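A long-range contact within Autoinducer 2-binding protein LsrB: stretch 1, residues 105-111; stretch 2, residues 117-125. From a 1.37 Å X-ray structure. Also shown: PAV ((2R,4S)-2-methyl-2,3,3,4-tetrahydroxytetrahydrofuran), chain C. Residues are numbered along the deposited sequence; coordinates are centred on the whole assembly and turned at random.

Stretch 1 105-111: TVTTWDS
Stretch 2 117-125: VRKVMVSQG

Residues 105-109 and 120-123 of LsrB form neighbouring parallel β-strands whose axes approach to 4.4 Å and whose N-to-C directions differ by 15°. Thr108 lies beside Met121 and Trp109 beside Val122, both pairs with CA atoms 4.5 Å apart; the CA atoms of Val106 and Arg118 are 5.0 Å apart, those of Asp110 and Ser123 5.4 Å. The contact buries 534 Å², counting both sides.

Backbone hydrogen bonds set this register. Lys119 N donates to Val106 O (2.8 Å), Thr108 N to Val120 O (2.9 Å), Val122 N to Thr108 O (2.9 Å) and Asp110 N to Val122 O (3.1 Å), with N-H...O angles of 159-169°. Thr108 thus uses both its N and O, straddling Met121 as parallel pairing requires. Two CA-H...O contacts reinforce the ladder, Met121 CA to Thr108 O and Trp109 CA to Val122 O, each 3.3 Å. Val120 N, although buried, has no partner. The strand residues have extended backbones, from Thr105 (phi/psi -77/125) to Trp109 (-149/156) and from Val120 (-128/140) to Ser123 (-111/143). Lys119 (-88/-60) departs from this conformation just before its strand, and Asp110 (74/-68) ends the extended run of stretch 1; there Ser111 N bonds back to Trp109 O (2.8 Å).

The side chains of Thr108 and Met121 share one face of the sheet. Thr108 is p (chi1 48°), and its OG1 lies 3.2 Å from Met121 SD and 3.6 Å from Arg118 CD. Met121 is t, p, t, a flexible chain whose end comes nearer to stretch 1, placing CE 3.5 Å from Asp110 N. Trp109 (chi1 72°, chi2 -67°) and Val122 (t) occupy the other face, their CB atoms 4.4 Å apart. Val106 (t) packs CG1 3.4 Å from Val117 O and 3.9 Å from Arg118 CB. Arg118 (p, p, t, chi4 131°) turns CB toward stretch 1, whereas the end of Lys119 (m, m, m, t) leads away; its N makes the hydrogen bond and the base of its side chain packs beside Val106 O, with CB 3.6 Å from that atom.

Polar side chains join the stretches beside the ligand. Asp110 (chi1 179°, chi2 48°) accepts from Gln124 NE2 at OD1 (2.9 Å); Gln124 reaches it with chi angles of 53°, -92° and 46°. The same carboxylate receives PAV O3 at OD1 and PAV O4 at OD2, both 2.6 Å, so its two oxygens suit the autoinducer's hydroxyls. Water 1 bridges Asp110 O and Ser123 OG, 2.8 Å from each. Gly125 N donates to Ser123 OG (3.3 Å), and the phi/psi of 163/169 at Gly125 favours glycine.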

# COMPACT_ATOMS: atom_id res chain seq x y z
N THR A 105 -21.55 2.05 -7.72
CA THR A 105 -20.33 2.62 -8.31
C THR A 105 -19.12 1.98 -7.64
O THR A 105 -19.04 1.94 -6.40
CB THR A 105 -20.30 4.13 -8.05
OG1 THR A 105 -21.38 4.73 -8.77
CG2 THR A 105 -18.95 4.74 -8.45
N VAL A 106 -18.22 1.42 -8.42
CA VAL A 106 -17.05 0.71 -7.90
C VAL A 106 -15.79 1.54 -8.16
O VAL A 106 -15.49 1.89 -9.31
CB VAL A 106 -16.90 -0.69 -8.51
CG1 VAL A 106 -15.65 -1.38 -8.00
CG2 VAL A 106 -18.17 -1.55 -8.22
N THR A 107 -15.06 1.85 -7.08
CA THR A 107 -13.75 2.48 -7.19
C THR A 107 -12.77 1.68 -6.34
O THR A 107 -13.16 0.88 -5.47
CB THR A 107 -13.74 3.94 -6.69
OG1 THR A 107 -14.07 3.99 -5.29
CG2 THR A 107 -14.70 4.84 -7.50
N THR A 108 -11.47 1.94 -6.53
CA THR A 108 -10.44 1.30 -5.73
C THR A 108 -9.49 2.33 -5.14
O THR A 108 -9.42 3.48 -5.59
CB THR A 108 -9.66 0.25 -6.53
OG1 THR A 108 -9.28 0.85 -7.77
CG2 THR A 108 -10.53 -0.98 -6.81
N TRP A 109 -8.72 1.91 -4.14
CA TRP A 109 -7.63 2.70 -3.61
C TRP A 109 -6.58 1.73 -3.13
O TRP A 109 -6.92 0.58 -2.79
CB TRP A 109 -8.15 3.61 -2.46
CG TRP A 109 -8.49 2.84 -1.20
CD1 TRP A 109 -9.52 1.93 -1.03
CD2 TRP A 109 -7.76 2.85 0.02
NE1 TRP A 109 -9.46 1.39 0.26
CE2 TRP A 109 -8.38 1.92 0.91
CE3 TRP A 109 -6.63 3.54 0.46
CZ2 TRP A 109 -7.90 1.68 2.20
CZ3 TRP A 109 -6.16 3.30 1.76
CH2 TRP A 109 -6.81 2.39 2.62
N ASP A 110 -5.32 2.18 -3.07
CA ASP A 110 -4.23 1.43 -2.44
C ASP A 110 -3.77 0.25 -3.28
O ASP A 110 -2.67 0.28 -3.84
CB ASP A 110 -4.59 1.06 -0.99
CG ASP A 110 -3.51 0.26 -0.30
OD1 ASP A 110 -2.33 0.68 -0.39
OD2 ASP A 110 -3.85 -0.74 0.39
N SER A 111 -4.60 -0.78 -3.43
CA SER A 111 -4.28 -1.94 -4.26
C SER A 111 -5.42 -2.21 -5.23
O SER A 111 -6.56 -2.47 -4.81
CB SER A 111 -3.99 -3.18 -3.42
OG SER A 111 -3.53 -4.18 -4.32
N VAL A 117 -13.26 -3.62 -14.11
CA VAL A 117 -14.33 -3.78 -13.13
C VAL A 117 -14.32 -2.69 -12.07
O VAL A 117 -14.99 -2.82 -11.04
CB VAL A 117 -14.40 -5.19 -12.52
CG1 VAL A 117 -14.49 -6.23 -13.63
CG2 VAL A 117 -13.21 -5.48 -11.61
N ARG A 118 -13.60 -1.59 -12.29
CA ARG A 118 -13.73 -0.42 -11.43
C ARG A 118 -13.57 0.83 -12.28
O ARG A 118 -12.99 0.80 -13.37
CB ARG A 118 -12.69 -0.45 -10.29
CG ARG A 118 -11.17 -0.57 -10.76
CD ARG A 118 -10.63 0.78 -11.06
NE ARG A 118 -9.19 0.71 -11.38
CZ ARG A 118 -8.68 1.30 -12.45
NH1 ARG A 118 -9.46 1.97 -13.30
NH2 ARG A 118 -7.38 1.25 -12.63
N LYS A 119 -14.05 1.96 -11.76
CA LYS A 119 -14.03 3.22 -12.50
C LYS A 119 -12.73 3.99 -12.28
O LYS A 119 -11.98 4.22 -13.21
CB LYS A 119 -15.28 4.08 -12.22
CG LYS A 119 -16.62 3.35 -12.49
CD LYS A 119 -16.56 2.46 -13.73
CE LYS A 119 -16.41 3.24 -15.01
NZ LYS A 119 -16.30 2.34 -16.26
N VAL A 120 -12.43 4.34 -11.05
CA VAL A 120 -11.24 5.09 -10.72
C VAL A 120 -10.50 4.36 -9.62
O VAL A 120 -11.11 3.82 -8.68
CB VAL A 120 -11.60 6.51 -10.24
CG1 VAL A 120 -10.38 7.26 -9.70
CG2 VAL A 120 -12.23 7.30 -11.38
N MET A 121 -9.18 4.33 -9.72
CA MET A 121 -8.25 3.88 -8.68
C MET A 121 -7.50 5.09 -8.13
O MET A 121 -6.99 5.89 -8.91
CB MET A 121 -7.24 2.93 -9.33
CG MET A 121 -5.99 2.64 -8.52
SD MET A 121 -6.31 1.69 -7.02
CE MET A 121 -4.63 1.63 -6.42
N VAL A 122 -7.48 5.26 -6.79
CA VAL A 122 -6.65 6.28 -6.15
C VAL A 122 -5.39 5.63 -5.62
O VAL A 122 -5.41 4.88 -4.63
CB VAL A 122 -7.39 7.08 -5.07
CG1 VAL A 122 -6.45 8.11 -4.48
CG2 VAL A 122 -8.60 7.77 -5.70
N SER A 123 -4.27 5.91 -6.30
CA SER A 123 -3.02 5.21 -6.03
C SER A 123 -1.98 6.14 -5.40
O SER A 123 -1.82 7.30 -5.81
CB SER A 123 -2.46 4.65 -7.33
OG SER A 123 -1.19 4.04 -7.11
N GLN A 124 -1.20 5.57 -4.47
CA GLN A 124 -0.13 6.26 -3.80
C GLN A 124 1.10 6.52 -4.68
O GLN A 124 1.98 7.28 -4.27
CB GLN A 124 0.32 5.47 -2.56
CG GLN A 124 0.68 3.99 -2.81
CD GLN A 124 -0.49 3.02 -2.63
OE1 GLN A 124 -1.60 3.28 -3.12
NE2 GLN A 124 -0.25 1.89 -1.99
N GLY A 125 1.20 5.91 -5.86
CA GLY A 125 2.31 6.20 -6.75
C GLY A 125 2.46 5.13 -7.80
O GLY A 125 1.82 4.08 -7.76
O2 PAV C . 2.53 -1.22 1.91
C2 PAV C . 1.16 -1.02 2.32
C1 PAV C . 1.00 0.19 3.26
O5 PAV C . 0.89 -2.21 3.25
C5 PAV C . -0.46 -2.41 3.25
C4 PAV C . -1.06 -1.53 2.14
O4 PAV C . -2.01 -2.26 1.38
C3 PAV C . 0.19 -1.10 1.37
O3 PAV C . -0.01 0.15 0.76
O13 PAV C . 0.53 -2.08 0.42
O HOH W 1 -1.35 1.44 -6.07